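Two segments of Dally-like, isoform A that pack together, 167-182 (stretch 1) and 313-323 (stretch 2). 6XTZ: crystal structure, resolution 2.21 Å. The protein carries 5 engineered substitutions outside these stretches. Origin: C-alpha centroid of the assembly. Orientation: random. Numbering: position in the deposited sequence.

Stretch 1 167-182: NYMRCVSEHMKELKPF
Stretch 2 (313-323) DITNRVFQGCG

A disulfide joins two segments at one point, and apolar side chains pack along much of the rest of the contact. Two stretches of Dally-like, isoform A illustrate the principle. Stretch 1 is helical from about Met-169 into the region of Met-176, followed by a less regular segment that reaches an extended Leu-179 (phi/psi -90/158). Stretch 2 continues a helix that begins earlier in the chain and carries it toward Cys-322, kinked at Asp-313 and Gly-321, whose N atoms make no hydrogen bond to the preceding turn. The helix axes approach to 9.6 Å, with 122° between their N-to-C directions, and the register runs in reverse: Ile-314 CA lies 7.1 Å from Pro-181 CA, Val-318 CA lies 6.7 Å from Val-172 CA, and Cys-322 CA lies 5.8 Å from Cys-171 CA. The contact buries 569 Å², both sides summed, and includes no hydrogen bond across the stretches.

Along stretch 2, Asp-313 stays clear of the partner, and Ile-314 makes the first contact. Its CA-to-CB bond points toward stretch 1, and with chi1 and chi2 both t the side chain is fully extended. Ile-314 CD1 meets Pro-181 CG at 3.5 Å and Met-176 CE at 3.8 Å, while Ile-314 CG1 lies 3.6 Å from Leu-179 CD1. A long branched hydrocarbon suits this buried pocket. Met-176 complements it with an m, m, t side chain that starts sideways yet brings its methyl to the interface.

Thr-315 points away and Asn-316 is out of reach. One turn beyond Asp-313, Arg-317 extends its side chain (chi1 to chi3 all t) at the exposed margin. Leu-179 (m, t) places CD2 over one face of the guanidinium, 3.6 Å from Arg-317 NH1, so the flat group covers an apolar methyl while remaining accessible to solvent. Arg-317 NH2 also lies 4.6 Å from Glu-178 OE1, a proximity of opposite charges without a salt bridge.

Val-318 (t) follows, and Val-318 N hydrogen-bonds to Ile-314 O at 2.9 Å. Its compact side chain is buried: Val-318 CG1 lies 4.2 Å from Val-172 CG2, and Val-318 CG2 lies 3.9 Å from Met-176 CE and 4.0 Å from Leu-179 CD1. Phe-319 turns away.

At Gln-320 the backbone opens (psi 109), and Gln-320 O lies at the edge of the His-175 ring, 3.7 Å from His-175 CE1. Gly-321 adopts phi/psi 108/-20, where a CB would jam against the preceding carbonyl; it would also stand only 2.5 Å from His-175 CE1. Glycine thus permits both the backbone bend and the close approach of the imidazole.

Cys-322 (phi/psi -117/-57, chi1 m) completes the link. Its SG is bonded to Cys-171 SG at 2.0 Å, with chi3 -87°, close to the relaxed disulfide value; Cys-171 itself is t. His-175 (chi1 -73°, chi2 -162°), one helical turn after Cys-171, lays its ring against the bridge: Cys-322 SG sits over one face, 3.6 Å from the ring centroid. At the far end, Tyr-168 CE2 approaches Cys-322 O edge-on at 3.4 Å, and Gly-323 makes no contact.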

ATOM      1  N   ASN A 167      14.111  40.190  30.551  1.00147.54           N
ATOM      2  CA  ASN A 167      13.204  39.533  29.618  1.00143.36           C
ATOM      3  C   ASN A 167      12.867  40.404  28.412  1.00140.60           C
ATOM      4  O   ASN A 167      11.825  40.201  27.772  1.00138.74           O
ATOM      5  CB  ASN A 167      11.932  39.083  30.336  1.00144.72           C
ATOM      6  CG  ASN A 167      11.996  37.628  30.757  1.00144.96           C
ATOM      7  OD1 ASN A 167      13.075  37.097  31.018  1.00144.85           O
ATOM      8  ND2 ASN A 167      10.842  36.970  30.806  1.00144.38           N
ATOM      9  N   TYR A 168      13.727  41.362  28.081  1.00140.37           N
ATOM     10  CA  TYR A 168      13.726  41.986  26.767  1.00138.88           C
ATOM     11  C   TYR A 168      14.212  41.023  25.680  1.00131.92           C
ATOM     12  O   TYR A 168      14.360  41.441  24.525  1.00131.39           O
ATOM     13  CB  TYR A 168      14.600  43.244  26.787  1.00145.23           C
ATOM     14  CG  TYR A 168      13.925  44.498  26.270  1.00149.50           C
ATOM     15  CD1 TYR A 168      12.735  44.948  26.821  1.00150.48           C
ATOM     16  CD2 TYR A 168      14.492  45.238  25.241  1.00151.31           C
ATOM     17  CE1 TYR A 168      12.118  46.094  26.353  1.00151.45           C
ATOM     18  CE2 TYR A 168      13.887  46.386  24.766  1.00152.43           C
ATOM     19  CZ  TYR A 168      12.698  46.812  25.325  1.00152.23           C
ATOM     20  OH  TYR A 168      12.089  47.955  24.856  1.00152.45           O
ATOM     21  N   MET A 169      14.441  39.750  26.034  1.00125.28           N
ATOM     22  CA  MET A 169      14.958  38.761  25.091  1.00115.77           C
ATOM     23  C   MET A 169      13.991  38.469  23.948  1.00110.66           C
ATOM     24  O   MET A 169      14.412  37.929  22.917  1.00107.34           O
ATOM     25  CB  MET A 169      15.278  37.465  25.829  1.00110.32           C
ATOM     26  CG  MET A 169      16.322  36.598  25.155  1.00109.47           C
ATOM     27  SD  MET A 169      17.983  37.286  25.289  1.00113.46           S
ATOM     28  CE  MET A 169      18.905  35.952  24.541  1.00113.32           C
ATOM     29  N   ARG A 170      12.706  38.805  24.110  1.00111.04           N
ATOM     30  CA  ARG A 170      11.749  38.647  23.019  1.00112.79           C
ATOM     31  C   ARG A 170      12.174  39.437  21.792  1.00113.74           C
ATOM     32  O   ARG A 170      11.927  39.008  20.658  1.00112.62           O
ATOM     33  CB  ARG A 170      10.357  39.086  23.475  1.00115.50           C
ATOM     34  CG  ARG A 170       9.868  38.413  24.749  1.00117.74           C
ATOM     35  CD  ARG A 170       8.529  38.990  25.176  1.00120.91           C
ATOM     36  NE  ARG A 170       8.059  38.421  26.434  1.00124.89           N
ATOM     37  CZ  ARG A 170       6.928  38.776  27.035  1.00128.55           C
ATOM     38  NH1 ARG A 170       6.148  39.702  26.493  1.00130.48           N
ATOM     39  NH2 ARG A 170       6.577  38.207  28.180  1.00128.76           N
ATOM     40  N   CYS A 171      12.809  40.594  21.999  1.00114.12           N
ATOM     41  CA  CYS A 171      13.353  41.354  20.881  1.00112.49           C
ATOM     42  C   CYS A 171      14.469  40.580  20.194  1.00104.45           C
ATOM     43  O   CYS A 171      14.561  40.572  18.961  1.00105.38           O
ATOM     44  CB  CYS A 171      13.855  42.714  21.368  1.00119.49           C
ATOM     45  SG  CYS A 171      14.346  43.854  20.049  1.00124.33           S
ATOM     46  N   VAL A 172      15.324  39.916  20.976  1.00 92.09           N
ATOM     47  CA  VAL A 172      16.365  39.077  20.393  1.00 83.15           C
ATOM     48  C   VAL A 172      15.741  37.908  19.642  1.00 80.30           C
ATOM     49  O   VAL A 172      16.178  37.556  18.540  1.00 79.08           O
ATOM     50  CB  VAL A 172      17.341  38.592  21.483  1.00 77.32           C
ATOM     51  CG1 VAL A 172      18.441  37.736  20.871  1.00 77.64           C
ATOM     52  CG2 VAL A 172      17.931  39.774  22.230  1.00 72.98           C
ATOM     53  N   SER A 173      14.704  37.298  20.219  1.00 79.03           N
ATOM     54  CA  SER A 173      14.026  36.193  19.548  1.00 79.80           C
ATOM     55  C   SER A 173      13.377  36.656  18.250  1.00 82.01           C
ATOM     56  O   SER A 173      13.498  35.997  17.211  1.00 81.48           O
ATOM     57  CB  SER A 173      12.985  35.573  20.481  1.00 77.99           C
ATOM     58  OG  SER A 173      12.343  34.469  19.867  1.00 74.93           O
ATOM     59  N   GLU A 174      12.682  37.796  18.290  1.00 83.38           N
ATOM     60  CA  GLU A 174      12.040  38.314  17.087  1.00 86.08           C
ATOM     61  C   GLU A 174      13.058  38.727  16.034  1.00 87.00           C
ATOM     62  O   GLU A 174      12.801  38.575  14.834  1.00 84.80           O
ATOM     63  CB  GLU A 174      11.133  39.494  17.440  1.00 90.72           C
ATOM     64  CG  GLU A 174       9.761  39.093  17.956  1.00 96.37           C
ATOM     65  CD  GLU A 174       8.870  38.529  16.864  1.00100.59           C
ATOM     66  OE1 GLU A 174       9.136  38.804  15.675  1.00102.05           O
ATOM     67  OE2 GLU A 174       7.904  37.809  17.196  1.00101.83           O
ATOM     68  N   HIS A 175      14.213  39.243  16.455  1.00 91.62           N
ATOM     69  CA  HIS A 175      15.226  39.662  15.493  1.00 92.15           C
ATOM     70  C   HIS A 175      16.034  38.485  14.963  1.00 87.31           C
ATOM     71  O   HIS A 175      16.502  38.529  13.821  1.00 83.81           O
ATOM     72  CB  HIS A 175      16.151  40.703  16.123  1.00100.18           C
ATOM     73  CG  HIS A 175      15.513  42.046  16.302  1.00108.06           C
ATOM     74  ND1 HIS A 175      16.243  43.199  16.499  1.00111.33           N
ATOM     75  CD2 HIS A 175      14.212  42.420  16.308  1.00109.21           C
ATOM     76  CE1 HIS A 175      15.419  44.224  16.620  1.00112.69           C
ATOM     77  NE2 HIS A 175      14.181  43.780  16.509  1.00111.34           N
ATOM     78  N   MET A 176      16.204  37.429  15.761  1.00 88.95           N
ATOM     79  CA  MET A 176      16.893  36.238  15.280  1.00 89.33           C
ATOM     80  C   MET A 176      16.074  35.453  14.265  1.00 89.53           C
ATOM     81  O   MET A 176      16.620  34.547  13.624  1.00 88.97           O
ATOM     82  CB  MET A 176      17.266  35.329  16.451  1.00 86.38           C
ATOM     83  CG  MET A 176      18.434  35.833  17.284  1.00 82.69           C
ATOM     84  SD  MET A 176      19.953  35.998  16.329  1.00 77.49           S
ATOM     85  CE  MET A 176      21.071  36.609  17.587  1.00 71.77           C
ATOM     86  N   LYS A 177      14.788  35.775  14.099  1.00 93.97           N
ATOM     87  CA  LYS A 177      13.969  35.061  13.126  1.00 97.06           C
ATOM     88  C   LYS A 177      14.392  35.383  11.698  1.00 96.99           C
ATOM     89  O   LYS A 177      14.339  34.515  10.821  1.00 94.01           O
ATOM     90  CB  LYS A 177      12.490  35.393  13.335  1.00 97.94           C
ATOM     91  CG  LYS A 177      11.902  34.833  14.620  1.00 99.81           C
ATOM     92  CD  LYS A 177      10.399  35.058  14.683  1.00103.74           C
ATOM     93  CE  LYS A 177       9.791  34.394  15.907  1.00106.02           C
ATOM     94  NZ  LYS A 177       8.309  34.540  15.939  1.00107.43           N
ATOM     95  N   GLU A 178      14.812  36.623  11.444  1.00 99.15           N
ATOM     96  CA  GLU A 178      15.233  37.038  10.113  1.00101.79           C
ATOM     97  C   GLU A 178      16.740  36.959   9.909  1.00100.68           C
ATOM     98  O   GLU A 178      17.196  37.032   8.762  1.00103.56           O
ATOM     99  CB  GLU A 178      14.755  38.468   9.827  1.00110.67           C
ATOM    100  CG  GLU A 178      15.264  39.510  10.814  1.00119.13           C
ATOM    101  CD  GLU A 178      14.821  40.918  10.459  1.00123.44           C
ATOM    102  OE1 GLU A 178      15.060  41.840  11.268  1.00124.25           O
ATOM    103  OE2 GLU A 178      14.233  41.102   9.372  1.00124.28           O
ATOM    104  N   LEU A 179      17.518  36.808  10.976  1.00 95.51           N
ATOM    105  CA  LEU A 179      18.965  36.725  10.876  1.00 84.92           C
ATOM    106  C   LEU A 179      19.407  35.276  10.702  1.00 77.24           C
ATOM    107  O   LEU A 179      18.687  34.334  11.039  1.00 77.88           O
ATOM    108  CB  LEU A 179      19.625  37.334  12.113  1.00 81.56           C
ATOM    109  CG  LEU A 179      19.343  38.820  12.343  1.00 82.64           C
ATOM    110  CD1 LEU A 179      19.901  39.283  13.680  1.00 84.73           C
ATOM    111  CD2 LEU A 179      19.909  39.652  11.203  1.00 81.52           C
ATOM    112  N   LYS A 180      20.613  35.106  10.163  1.00 69.11           N
ATOM    113  CA  LYS A 180      21.185  33.788   9.889  1.00 65.50           C
ATOM    114  C   LYS A 180      22.571  33.702  10.517  1.00 63.44           C
ATOM    115  O   LYS A 180      23.589  33.760   9.818  1.00 68.07           O
ATOM    116  CB  LYS A 180      21.247  33.523   8.384  1.00 68.46           C
ATOM    117  CG  LYS A 180      19.901  33.609   7.683  1.00 68.80           C
ATOM    118  CD  LYS A 180      18.910  32.610   8.263  1.00 67.02           C
ATOM    119  CE  LYS A 180      17.546  32.737   7.604  1.00 65.14           C
ATOM    120  NZ  LYS A 180      16.525  31.884   8.272  1.00 66.71           N
ATOM    121  N   PRO A 181      22.643  33.551  11.843  1.00 64.86           N
ATOM    122  CA  PRO A 181      23.957  33.569  12.511  1.00 67.97           C
ATOM    123  C   PRO A 181      24.873  32.434  12.088  1.00 65.65           C
ATOM    124  O   PRO A 181      26.097  32.618  12.063  1.00 63.01           O
ATOM    125  CB  PRO A 181      23.597  33.471  14.002  1.00 68.77           C
ATOM    126  CG  PRO A 181      22.140  33.811  14.089  1.00 66.11           C
ATOM    127  CD  PRO A 181      21.538  33.370  12.798  1.00 66.81           C
ATOM    128  N   PHE A 182      24.324  31.266  11.760  1.00 56.17           N
ATOM    129  CA  PHE A 182      25.118  30.109  11.372  1.00 55.32           C
ATOM    130  C   PHE A 182      25.201  29.932   9.861  1.00 56.51           C
ATOM    131  O   PHE A 182      25.643  28.878   9.395  1.00 54.65           O
ATOM    132  CB  PHE A 182      24.546  28.836  12.002  1.00 55.48           C
ATOM    133  CG  PHE A 182      24.443  28.888  13.502  1.00 59.61           C
ATOM    134  CD1 PHE A 182      25.330  29.645  14.249  1.00 61.16           C
ATOM    135  CD2 PHE A 182      23.456  28.173  14.163  1.00 64.08           C
ATOM    136  CE1 PHE A 182      25.232  29.691  15.627  1.00 62.98           C
ATOM    137  CE2 PHE A 182      23.354  28.214  15.542  1.00 65.26           C
ATOM    138  CZ  PHE A 182      24.244  28.974  16.275  1.00 64.64           C
ATOM    139  N   ASP A 313      29.347  41.166  13.339  1.00118.48           N
ATOM    140  CA  ASP A 313      28.388  41.886  12.509  1.00116.31           C
ATOM    141  C   ASP A 313      26.967  41.742  13.043  1.00108.87           C
ATOM    142  O   ASP A 313      26.169  42.683  12.952  1.00103.61           O
ATOM    143  CB  ASP A 313      28.470  41.389  11.065  1.00119.02           C
ATOM    144  CG  ASP A 313      27.673  42.251  10.102  1.00124.12           C
ATOM    145  OD1 ASP A 313      27.297  43.382  10.477  1.00127.49           O
ATOM    146  OD2 ASP A 313      27.421  41.796   8.967  1.00124.63           O
ATOM    147  N   ILE A 314      26.633  40.581  13.607  1.00109.48           N
ATOM    148  CA  ILE A 314      25.262  40.366  14.060  1.00107.71           C
ATOM    149  C   ILE A 314      25.039  40.953  15.451  1.00106.47           C
ATOM    150  O   ILE A 314      23.941  41.437  15.749  1.00108.20           O
ATOM    151  CB  ILE A 314      24.902  38.871  14.013  1.00107.37           C
ATOM    152  CG1 ILE A 314      23.413  38.681  14.297  1.00106.74           C
ATOM    153  CG2 ILE A 314      25.732  38.072  15.009  1.00108.51           C
ATOM    154  CD1 ILE A 314      22.978  37.244  14.319  1.00107.13           C
ATOM    155  N   THR A 315      26.056  40.935  16.318  1.00103.94           N
ATOM    156  CA  THR A 315      25.890  41.494  17.653  1.00106.61           C
ATOM    157  C   THR A 315      25.653  42.998  17.619  1.00112.39           C
ATOM    158  O   THR A 315      25.073  43.543  18.564  1.00114.37           O
ATOM    159  CB  THR A 315      27.108  41.174  18.525  1.00108.11           C
ATOM    160  OG1 THR A 315      26.851  41.583  19.874  1.00108.97           O
ATOM    161  CG2 THR A 315      28.346  41.897  18.012  1.00112.32           C
ATOM    162  N   ASN A 316      26.084  43.675  16.553  1.00114.63           N
ATOM    163  CA  ASN A 316      25.770  45.089  16.391  1.00116.54           C
ATOM    164  C   ASN A 316      24.378  45.293  15.809  1.00116.35           C
ATOM    165  O   ASN A 316      23.702  46.267  16.158  1.00121.30           O
ATOM    166  CB  ASN A 316      26.815  45.766  15.501  1.00118.29           C
ATOM    167  CG  ASN A 316      28.195  45.792  16.134  1.00119.15           C
ATOM    168  OD1 ASN A 316      28.336  46.012  17.338  1.00118.22           O
ATOM    169  ND2 ASN A 316      29.222  45.566  15.323  1.00120.06           N
ATOM    170  N   ARG A 317      23.933  44.389  14.932  1.00109.25           N
ATOM    171  CA  ARG A 317      22.600  44.514  14.355  1.00109.08           C
ATOM    172  C   ARG A 317      21.517  44.157  15.366  1.00109.89           C
ATOM    173  O   ARG A 317      20.383  44.639  15.256  1.00107.02           O
ATOM    174  CB  ARG A 317      22.485  43.637  13.107  1.00106.08           C
ATOM    175  CG  ARG A 317      21.224  43.865  12.290  1.00107.09           C
ATOM    176  CD  ARG A 317      21.265  43.083  10.986  1.00109.66           C
ATOM    177  NE  ARG A 317      20.010  43.181  10.248  1.00112.54           N
ATOM    178  CZ  ARG A 317      19.778  42.578   9.085  1.00115.60           C
ATOM    179  NH1 ARG A 317      20.720  41.834   8.521  1.00115.69           N
ATOM    180  NH2 ARG A 317      18.605  42.721   8.485  1.00117.39           N
ATOM    181  N   VAL A 318      21.843  43.321  16.355  1.00113.30           N
ATOM    182  CA  VAL A 318      20.876  42.997  17.399  1.00111.23           C
ATOM    183  C   VAL A 318      20.671  44.189  18.326  1.00112.25           C
ATOM    184  O   VAL A 318      19.541  44.494  18.726  1.00112.52           O
ATOM    185  CB  VAL A 318      21.324  41.742  18.171  1.00107.92           C
ATOM    186  CG1 VAL A 318      20.444  41.522  19.390  1.00106.15           C
ATOM    187  CG2 VAL A 318      21.285  40.523  17.265  1.00105.24           C
ATOM    188  N   PHE A 319      21.757  44.887  18.677  1.00112.34           N
ATOM    189  CA  PHE A 319      21.629  46.091  19.492  1.00111.47           C
ATOM    190  C   PHE A 319      20.776  47.145  18.800  1.00114.10           C
ATOM    191  O   PHE A 319      20.065  47.905  19.467  1.00110.01           O
ATOM    192  CB  PHE A 319      23.013  46.658  19.818  1.00106.79           C
ATOM    193  CG  PHE A 319      23.796  45.826  20.796  1.00103.22           C
ATOM    194  CD1 PHE A 319      23.148  45.022  21.719  1.00 99.72           C
ATOM    195  CD2 PHE A 319      25.181  45.853  20.792  1.00103.12           C
ATOM    196  CE1 PHE A 319      23.867  44.257  22.618  1.00 98.57           C
ATOM    197  CE2 PHE A 319      25.906  45.091  21.689  1.00102.91           C
ATOM    198  CZ  PHE A 319      25.247  44.292  22.603  1.00101.13           C
ATOM    199  N   GLN A 320      20.830  47.205  17.472  1.00120.02           N
ATOM    200  CA  GLN A 320      19.961  48.090  16.704  1.00124.67           C
ATOM    201  C   GLN A 320      18.552  47.513  16.686  1.00126.33           C
ATOM    202  O   GLN A 320      18.297  46.495  16.034  1.00125.42           O
ATOM    203  CB  GLN A 320      20.499  48.259  15.286  1.00127.95           C
ATOM    204  CG  GLN A 320      21.921  48.788  15.214  1.00132.83           C
ATOM    205  CD  GLN A 320      22.488  48.743  13.808  1.00135.33           C
ATOM    206  OE1 GLN A 320      21.791  48.383  12.858  1.00132.81           O
ATOM    207  NE2 GLN A 320      23.758  49.105  13.669  1.00138.95           N
ATOM    208  N   GLY A 321      17.633  48.155  17.405  1.00128.88           N
ATOM    209  CA  GLY A 321      16.258  47.714  17.495  1.00126.28           C
ATOM    210  C   GLY A 321      15.879  47.127  18.838  1.00122.02           C
ATOM    211  O   GLY A 321      14.683  47.060  19.152  1.00118.96           O
ATOM    212  N   CYS A 322      16.856  46.697  19.636  1.00124.67           N
ATOM    213  CA  CYS A 322      16.591  46.166  20.969  1.00124.52           C
ATOM    214  C   CYS A 322      17.230  47.021  22.054  1.00126.97           C
ATOM    215  O   CYS A 322      16.524  47.502  22.946  1.00129.81           O
ATOM    216  CB  CYS A 322      17.077  44.712  21.070  1.00125.44           C
ATOM    217  SG  CYS A 322      16.350  43.585  19.854  1.00123.16           S
ATOM    218  N   GLY A 323      18.542  47.230  22.005  1.00125.82           N
ATOM    219  CA  GLY A 323      19.222  48.038  23.002  1.00122.22           C
ATOM    220  C   GLY A 323      20.617  47.541  23.330  1.00116.69           C
ATOM    221  O   GLY A 323      21.237  47.995  24.292  1.00114.82           O
TER